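Local coordinates for protein glycoside hydrolase family 31 (Trueperella pyogenes, PDB 5I0F) that probably hydrolyses cycloalternan as a family 31 glycoside hydrolase, through a glycosyl-enzyme covalent intermediate formed in its TIM-barrel domain, at residues A[544-558]-A[640-653]. Residues are numbered along the deposited sequence; the frame is centred on the assembly and turned at random.
Sequences ITAGITAGACGILYW and TRQCLQTGKPLMRA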
ATOM      1  N   ILE A 544     -11.721  -8.216   2.839  1.00 17.65           N
ATOM      2  CA  ILE A 544     -12.764  -8.314   1.787  1.00 17.55           C
ATOM      3  C   ILE A 544     -13.052  -6.918   1.188  1.00 17.29           C
ATOM      4  O   ILE A 544     -13.122  -6.749  -0.022  1.00 16.45           O
ATOM      5  CB  ILE A 544     -14.063  -8.948   2.326  1.00 18.20           C
ATOM      6  CG1 ILE A 544     -13.805 -10.383   2.792  1.00 18.29           C
ATOM      7  CG2 ILE A 544     -15.182  -8.917   1.263  1.00 18.82           C
ATOM      8  CD1 ILE A 544     -14.905 -10.957   3.671  1.00 19.20           C
ATOM      9  N   THR A 545     -13.221  -5.934   2.063  1.00 17.07           N
ATOM     10  CA  THR A 545     -13.402  -4.550   1.670  1.00 17.69           C
ATOM     11  C   THR A 545     -12.243  -4.031   0.805  1.00 17.34           C
ATOM     12  O   THR A 545     -12.460  -3.396  -0.253  1.00 17.68           O
ATOM     13  CB  THR A 545     -13.640  -3.667   2.913  1.00 17.94           C
ATOM     14  OG1 THR A 545     -14.784  -4.175   3.620  1.00 17.84           O
ATOM     15  CG2 THR A 545     -13.900  -2.217   2.542  1.00 18.35           C
ATOM     16  N   ALA A 546     -11.033  -4.345   1.217  1.00 16.94           N
ATOM     17  CA  ALA A 546      -9.844  -3.953   0.466  1.00 16.98           C
ATOM     18  C   ALA A 546      -9.859  -4.499  -0.963  1.00 16.96           C
ATOM     19  O   ALA A 546      -9.548  -3.774  -1.906  1.00 16.87           O
ATOM     20  CB  ALA A 546      -8.598  -4.368   1.207  1.00 16.68           C
ATOM     21  N   GLY A 547     -10.256  -5.756  -1.132  1.00 16.58           N
ATOM     22  CA  GLY A 547     -10.266  -6.356  -2.459  1.00 16.57           C
ATOM     23  C   GLY A 547     -11.334  -5.796  -3.380  1.00 17.00           C
ATOM     24  O   GLY A 547     -11.082  -5.573  -4.550  1.00 16.54           O
ATOM     25  N   ILE A 548     -12.530  -5.567  -2.833  1.00 17.62           N
ATOM     26  CA  ILE A 548     -13.635  -4.994  -3.590  1.00 17.86           C
ATOM     27  C   ILE A 548     -13.327  -3.556  -4.007  1.00 17.88           C
ATOM     28  O   ILE A 548     -13.533  -3.190  -5.178  1.00 18.18           O
ATOM     29  CB  ILE A 548     -14.955  -5.068  -2.793  1.00 18.41           C
ATOM     30  CG1 ILE A 548     -15.286  -6.530  -2.500  1.00 18.88           C
ATOM     31  CG2 ILE A 548     -16.099  -4.392  -3.555  1.00 18.67           C
ATOM     32  CD1 ILE A 548     -16.407  -6.714  -1.503  1.00 19.78           C
ATOM     33  N   THR A 549     -12.807  -2.752  -3.068  1.00 17.60           N
ATOM     34  CA  THR A 549     -12.494  -1.370  -3.352  1.00 17.49           C
ATOM     35  C   THR A 549     -11.307  -1.270  -4.316  1.00 17.97           C
ATOM     36  O   THR A 549     -11.345  -0.446  -5.235  1.00 18.20           O
ATOM     37  CB  THR A 549     -12.246  -0.532  -2.087  1.00 17.47           C
ATOM     38  OG1 THR A 549     -11.221  -1.099  -1.274  1.00 17.24           O
ATOM     39  CG2 THR A 549     -13.514  -0.411  -1.273  1.00 17.71           C
ATOM     40  N   ALA A 550     -10.297  -2.130  -4.144  1.00 17.64           N
ATOM     41  CA  ALA A 550      -9.159  -2.131  -5.071  1.00 17.99           C
ATOM     42  C   ALA A 550      -9.664  -2.483  -6.490  1.00 17.99           C
ATOM     43  O   ALA A 550      -9.300  -1.822  -7.468  1.00 18.06           O
ATOM     44  CB  ALA A 550      -8.088  -3.104  -4.612  1.00 18.21           C
ATOM     45  N   GLY A 551     -10.531  -3.491  -6.577  1.00 17.85           N
ATOM     46  CA  GLY A 551     -11.168  -3.873  -7.850  1.00 18.53           C
ATOM     47  C   GLY A 551     -11.907  -2.728  -8.530  1.00 19.01           C
ATOM     48  O   GLY A 551     -11.774  -2.505  -9.759  1.00 19.60           O
ATOM     49  N   ALA A 552     -12.616  -1.951  -7.717  1.00 19.09           N
ATOM     50  CA  ALA A 552     -13.392  -0.808  -8.186  1.00 19.86           C
ATOM     51  C   ALA A 552     -12.539   0.385  -8.669  1.00 20.43           C
ATOM     52  O   ALA A 552     -13.101   1.351  -9.205  1.00 21.82           O
ATOM     53  CB  ALA A 552     -14.383  -0.368  -7.101  1.00 19.90           C
ATOM     54  N   CYS A 553     -11.216   0.319  -8.498  1.00 20.15           N
ATOM     55  CA  CYS A 553     -10.287   1.291  -9.078  1.00 20.86           C
ATOM     56  C   CYS A 553      -9.354   0.673 -10.113  1.00 20.35           C
ATOM     57  O   CYS A 553      -8.391   1.309 -10.550  1.00 19.85           O
ATOM     58  CB  CYS A 553      -9.498   1.955  -7.949  1.00 22.06           C
ATOM     59  SG  CYS A 553     -10.617   2.736  -6.766  1.00 24.92           S
ATOM     60  N   GLY A 554      -9.662  -0.546 -10.538  1.00 20.14           N
ATOM     61  CA  GLY A 554      -8.938  -1.202 -11.605  1.00 20.47           C
ATOM     62  C   GLY A 554      -7.758  -2.054 -11.203  1.00 20.55           C
ATOM     63  O   GLY A 554      -6.970  -2.419 -12.062  1.00 21.69           O
ATOM     64  N   ILE A 555      -7.629  -2.384  -9.912  1.00 20.45           N
ATOM     65  CA  ILE A 555      -6.618  -3.327  -9.441  1.00 20.23           C
ATOM     66  C   ILE A 555      -7.273  -4.696  -9.535  1.00 20.87           C
ATOM     67  O   ILE A 555      -8.039  -5.093  -8.643  1.00 21.41           O
ATOM     68  CB  ILE A 555      -6.174  -3.030  -7.996  1.00 20.44           C
ATOM     69  CG1 ILE A 555      -5.536  -1.642  -7.879  1.00 20.09           C
ATOM     70  CG2 ILE A 555      -5.199  -4.095  -7.490  1.00 20.08           C
ATOM     71  CD1 ILE A 555      -4.254  -1.452  -8.665  1.00 20.61           C
ATOM     72  N   LEU A 556      -6.981  -5.403 -10.621  1.00 21.10           N
ATOM     73  CA  LEU A 556      -7.677  -6.640 -10.988  1.00 21.76           C
ATOM     74  C   LEU A 556      -7.153  -7.873 -10.255  1.00 20.96           C
ATOM     75  O   LEU A 556      -7.941  -8.685  -9.760  1.00 21.30           O
ATOM     76  CB  LEU A 556      -7.556  -6.852 -12.505  1.00 22.96           C
ATOM     77  CG  LEU A 556      -8.265  -8.020 -13.194  1.00 24.40           C
ATOM     78  CD1 LEU A 556      -9.747  -7.863 -13.023  1.00 24.90           C
ATOM     79  CD2 LEU A 556      -7.952  -8.062 -14.687  1.00 25.26           C
ATOM     80  N   TYR A 557      -5.832  -8.032 -10.223  1.00 19.47           N
ATOM     81  CA  TYR A 557      -5.190  -9.241  -9.728  1.00 18.85           C
ATOM     82  C   TYR A 557      -4.790  -9.049  -8.259  1.00 18.07           C
ATOM     83  O   TYR A 557      -3.616  -8.823  -7.931  1.00 19.57           O
ATOM     84  CB  TYR A 557      -3.967  -9.572 -10.596  1.00 18.54           C
ATOM     85  CG  TYR A 557      -4.211  -9.700 -12.084  1.00 18.95           C
ATOM     86  CD1 TYR A 557      -4.826 -10.828 -12.602  1.00 19.70           C
ATOM     87  CD2 TYR A 557      -3.792  -8.715 -12.975  1.00 19.60           C
ATOM     88  CE1 TYR A 557      -5.056 -10.967 -13.972  1.00 20.16           C
ATOM     89  CE2 TYR A 557      -4.014  -8.835 -14.339  1.00 19.80           C
ATOM     90  CZ  TYR A 557      -4.615  -9.974 -14.832  1.00 20.21           C
ATOM     91  OH  TYR A 557      -4.844 -10.144 -16.168  1.00 20.93           O
ATOM     92  N   TRP A 558      -5.784  -9.116  -7.392  1.00 16.99           N
ATOM     93  CA  TRP A 558      -5.650  -8.799  -6.002  1.00 16.31           C
ATOM     94  C   TRP A 558      -5.769 -10.055  -5.162  1.00 16.26           C
ATOM     95  O   TRP A 558      -6.584 -10.934  -5.442  1.00 16.52           O
ATOM     96  CB  TRP A 558      -6.729  -7.796  -5.605  1.00 16.38           C
ATOM     97  CG  TRP A 558      -6.762  -7.442  -4.158  1.00 16.22           C
ATOM     98  CD1 TRP A 558      -6.210  -6.360  -3.573  1.00 16.15           C
ATOM     99  CD2 TRP A 558      -7.406  -8.182  -3.116  1.00 16.66           C
ATOM    100  NE1 TRP A 558      -6.454  -6.375  -2.214  1.00 16.24           N
ATOM    101  CE2 TRP A 558      -7.192  -7.486  -1.912  1.00 16.30           C
ATOM    102  CE3 TRP A 558      -8.166  -9.365  -3.088  1.00 16.61           C
ATOM    103  CZ2 TRP A 558      -7.715  -7.918  -0.700  1.00 16.31           C
ATOM    104  CZ3 TRP A 558      -8.660  -9.805  -1.879  1.00 16.96           C
ATOM    105  CH2 TRP A 558      -8.437  -9.086  -0.698  1.00 16.75           C
ATOM    106  N   THR A 640     -11.351 -13.281 -16.340  1.00 22.43           N
ATOM    107  CA  THR A 640     -10.253 -12.306 -16.426  1.00 23.29           C
ATOM    108  C   THR A 640     -10.060 -11.763 -17.847  1.00 24.41           C
ATOM    109  O   THR A 640      -9.943 -10.553 -18.045  1.00 24.02           O
ATOM    110  CB  THR A 640      -8.944 -12.903 -15.915  1.00 23.20           C
ATOM    111  OG1 THR A 640      -9.073 -13.201 -14.524  1.00 22.84           O
ATOM    112  CG2 THR A 640      -7.779 -11.931 -16.124  1.00 23.64           C
ATOM    113  N   ARG A 641     -10.007 -12.650 -18.829  1.00 26.64           N
ATOM    114  CA  ARG A 641      -9.969 -12.211 -20.231  1.00 29.58           C
ATOM    115  C   ARG A 641     -11.139 -11.270 -20.553  1.00 28.76           C
ATOM    116  O   ARG A 641     -10.948 -10.225 -21.177  1.00 27.79           O
ATOM    117  CB  ARG A 641      -9.971 -13.413 -21.203  1.00 33.54           C
ATOM    118  CG  ARG A 641      -8.649 -14.161 -21.240  1.00 37.38           C
ATOM    119  CD  ARG A 641      -8.603 -15.190 -22.375  1.00 42.80           C
ATOM    120  NE  ARG A 641      -9.534 -16.342 -22.214  1.00 46.48           N
ATOM    121  CZ  ARG A 641      -9.194 -17.640 -22.141  1.00 49.94           C
ATOM    122  NH1 ARG A 641      -7.912 -18.039 -22.221  1.00 51.18           N
ATOM    123  NH2 ARG A 641     -10.153 -18.571 -21.986  1.00 50.79           N
ATOM    124  N   GLN A 642     -12.344 -11.650 -20.135  1.00 28.35           N
ATOM    125  CA  GLN A 642     -13.505 -10.780 -20.309  1.00 29.48           C
ATOM    126  C   GLN A 642     -13.328  -9.432 -19.605  1.00 27.30           C
ATOM    127  O   GLN A 642     -13.642  -8.400 -20.189  1.00 26.83           O
ATOM    128  CB  GLN A 642     -14.814 -11.454 -19.858  1.00 31.50           C
ATOM    129  CG  GLN A 642     -15.396 -12.387 -20.903  1.00 34.45           C
ATOM    130  CD  GLN A 642     -15.929 -11.628 -22.109  1.00 37.72           C
ATOM    131  OE1 GLN A 642     -16.729 -10.689 -21.963  1.00 41.73           O
ATOM    132  NE2 GLN A 642     -15.480 -12.012 -23.310  1.00 38.97           N
ATOM    133  N   CYS A 643     -12.821  -9.447 -18.378  1.00 25.14           N
ATOM    134  CA  CYS A 643     -12.549  -8.204 -17.637  1.00 24.86           C
ATOM    135  C   CYS A 643     -11.605  -7.239 -18.359  1.00 24.55           C
ATOM    136  O   CYS A 643     -11.760  -6.028 -18.244  1.00 23.91           O
ATOM    137  CB  CYS A 643     -11.956  -8.494 -16.250  1.00 24.80           C
ATOM    138  SG  CYS A 643     -13.102  -9.271 -15.082  1.00 25.68           S
ATOM    139  N   LEU A 644     -10.618  -7.769 -19.071  1.00 24.81           N
ATOM    140  CA  LEU A 644      -9.696  -6.930 -19.824  1.00 25.97           C
ATOM    141  C   LEU A 644     -10.426  -6.242 -20.979  1.00 27.55           C
ATOM    142  O   LEU A 644     -10.104  -5.099 -21.296  1.00 27.57           O
ATOM    143  CB  LEU A 644      -8.503  -7.744 -20.361  1.00 26.68           C
ATOM    144  CG  LEU A 644      -7.567  -8.441 -19.357  1.00 27.11           C
ATOM    145  CD1 LEU A 644      -6.384  -9.085 -20.077  1.00 27.92           C
ATOM    146  CD2 LEU A 644      -7.087  -7.489 -18.297  1.00 27.29           C
ATOM    147  N   GLN A 645     -11.372  -6.946 -21.611  1.00 28.15           N
ATOM    148  CA  GLN A 645     -12.192  -6.333 -22.664  1.00 30.21           C
ATOM    149  C   GLN A 645     -13.225  -5.355 -22.092  1.00 29.42           C
ATOM    150  O   GLN A 645     -13.369  -4.267 -22.602  1.00 29.33           O
ATOM    151  CB  GLN A 645     -12.849  -7.351 -23.604  1.00 32.45           C
ATOM    152  CG  GLN A 645     -13.712  -6.622 -24.652  1.00 35.26           C
ATOM    153  CD  GLN A 645     -13.603  -7.099 -26.091  1.00 37.53           C
ATOM    154  OE1 GLN A 645     -12.504  -7.426 -26.620  1.00 37.48           O
ATOM    155  NE2 GLN A 645     -14.756  -7.065 -26.779  1.00 38.97           N
ATOM    156  N   THR A 646     -13.906  -5.712 -21.013  1.00 27.87           N
ATOM    157  CA  THR A 646     -15.023  -4.890 -20.534  1.00 27.84           C
ATOM    158  C   THR A 646     -14.606  -3.750 -19.616  1.00 27.29           C
ATOM    159  O   THR A 646     -15.334  -2.769 -19.496  1.00 27.77           O
ATOM    160  CB  THR A 646     -16.053  -5.737 -19.773  1.00 27.18           C
ATOM    161  OG1 THR A 646     -15.461  -6.221 -18.552  1.00 26.15           O
ATOM    162  CG2 THR A 646     -16.556  -6.897 -20.636  1.00 27.55           C
ATOM    163  N   GLY A 647     -13.481  -3.898 -18.917  1.00 26.96           N
ATOM    164  CA  GLY A 647     -13.049  -2.931 -17.909  1.00 26.63           C
ATOM    165  C   GLY A 647     -13.620  -3.183 -16.511  1.00 26.72           C
ATOM    166  O   GLY A 647     -13.271  -2.477 -15.569  1.00 27.15           O
ATOM    167  N   LYS A 648     -14.481  -4.190 -16.365  1.00 26.19           N
ATOM    168  CA  LYS A 648     -15.005  -4.554 -15.060  1.00 26.13           C
ATOM    169  C   LYS A 648     -13.960  -5.253 -14.141  1.00 25.00           C
ATOM    170  O   LYS A 648     -13.005  -5.882 -14.617  1.00 25.59           O
ATOM    171  CB  LYS A 648     -16.210  -5.462 -15.220  1.00 27.23           C
ATOM    172  CG  LYS A 648     -17.398  -4.779 -15.867  1.00 28.65           C
ATOM    173  CD  LYS A 648     -18.608  -5.683 -15.766  1.00 30.13           C
ATOM    174  CE  LYS A 648     -19.763  -5.171 -16.576  1.00 31.91           C
ATOM    175  NZ  LYS A 648     -20.853  -6.166 -16.492  1.00 32.77           N
ATOM    176  N   PRO A 649     -14.139  -5.141 -12.823  1.00 23.82           N
ATOM    177  CA  PRO A 649     -13.336  -5.926 -11.891  1.00 22.79           C
ATOM    178  C   PRO A 649     -13.649  -7.422 -11.972  1.00 22.14           C
ATOM    179  O   PRO A 649     -14.704  -7.800 -12.460  1.00 21.92           O
ATOM    180  CB  PRO A 649     -13.764  -5.401 -10.517  1.00 23.11           C
ATOM    181  CG  PRO A 649     -14.534  -4.155 -10.762  1.00 23.37           C
ATOM    182  CD  PRO A 649     -15.074  -4.233 -12.140  1.00 23.89           C
ATOM    183  N   LEU A 650     -12.740  -8.250 -11.481  1.00 21.36           N
ATOM    184  CA  LEU A 650     -13.005  -9.682 -11.303  1.00 21.41           C
ATOM    185  C   LEU A 650     -13.659  -9.856  -9.939  1.00 20.99           C
ATOM    186  O   LEU A 650     -14.719 -10.433  -9.840  1.00 21.30           O
ATOM    187  CB  LEU A 650     -11.728 -10.506 -11.413  1.00 21.55           C
ATOM    188  CG  LEU A 650     -11.851 -12.018 -11.257  1.00 21.60           C
ATOM    189  CD1 LEU A 650     -12.661 -12.611 -12.401  1.00 22.15           C
ATOM    190  CD2 LEU A 650     -10.467 -12.643 -11.220  1.00 21.69           C
ATOM    191  N   MET A 651     -13.029  -9.323  -8.896  1.00 20.33           N
ATOM    192  CA  MET A 651     -13.639  -9.230  -7.566  1.00 20.17           C
ATOM    193  C   MET A 651     -14.443  -7.948  -7.528  1.00 20.48           C
ATOM    194  O   MET A 651     -13.888  -6.857  -7.412  1.00 19.93           O
ATOM    195  CB  MET A 651     -12.562  -9.254  -6.478  1.00 19.98           C
ATOM    196  CG  MET A 651     -13.096  -9.238  -5.063  1.00 20.23           C
ATOM    197  SD  MET A 651     -11.765  -9.616  -3.901  1.00 20.60           S
ATOM    198  CE  MET A 651     -12.675  -9.702  -2.356  1.00 20.29           C
ATOM    199  N   ARG A 652     -15.765  -8.094  -7.660  1.00 20.93           N
ATOM    200  CA  ARG A 652     -16.590  -7.051  -8.281  1.00 21.10           C
ATOM    201  C   ARG A 652     -17.707  -6.619  -7.350  1.00 21.01           C
ATOM    202  O   ARG A 652     -18.591  -7.407  -7.029  1.00 20.99           O
ATOM    203  CB  ARG A 652     -17.165  -7.570  -9.614  1.00 21.62           C
ATOM    204  CG  ARG A 652     -18.058  -6.601 -10.389  1.00 22.51           C
ATOM    205  CD  ARG A 652     -18.665  -7.275 -11.623  1.00 23.30           C
ATOM    206  NE  ARG A 652     -17.605  -7.860 -12.458  1.00 23.89           N
ATOM    207  CZ  ARG A 652     -17.811  -8.590 -13.552  1.00 24.96           C
ATOM    208  NH1 ARG A 652     -19.040  -8.821 -13.992  1.00 25.60           N
ATOM    209  NH2 ARG A 652     -16.770  -9.069 -14.221  1.00 24.97           N
ATOM    210  N   ALA A 653     -17.687  -5.360  -6.930  1.00 20.85           N
ATOM    211  CA  ALA A 653     -18.801  -4.823  -6.159  1.00 21.11           C
ATOM    212  C   ALA A 653     -20.127  -5.023  -6.903  1.00 22.55           C
ATOM    213  O   ALA A 653     -20.183  -5.048  -8.136  1.00 21.89           O
ATOM    214  CB  ALA A 653     -18.585  -3.370  -5.863  1.00 20.97           C
TER
HETATM  215  O   HOH W   1     -15.120  -4.235  -7.255  1.00 18.66           O
HETATM  216  O   HOH W   2     -10.559  -7.847  -9.261  1.00 20.92           O
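Met651 lays its thioether against the Trp558 indole in an oblique Met-aromatic contact, SD lying 4.4 Å from the centroid of the six-membered ring. This joins the TIM barrel to the C-terminal beta-sheet: the end of helix 537-551 and the start of barrel strand 558-561 pack on edge strand 651-652. An unbranched methionine suits the place: with CG anti to the backbone N (chi1 -177°) and the chain extended beyond it, the thioether reaches the seam where the indole meets the helix, SD beside CE3 and CZ3. Gly547, which has no side chain, lets SD come within 3.9 Å of its CA, and that CA also sits over the centre of the indole. One turn on, Gly551 bares its backbone to the Pro649 ring, whose CG lies 3.4 Å from Gly551 O. A Schellman motif with Gly554 as C-prime then ends the helix and turns the chain to Leu556. Its two methyls divide the work: CD1 packs on Leu650 CB at 3.7 Å, and CD2 meets CD2 of Leu644 on helix 617-646 at 3.8 Å, the two side chains crossing at about a right angle. Two waters serve buried backbone groups: one donates to Leu556 O and accepts from Met651 N, while the other donates to Ile548 O (2.8 Å) and Met651 O (2.9 Å) and accepts from Ala653 N.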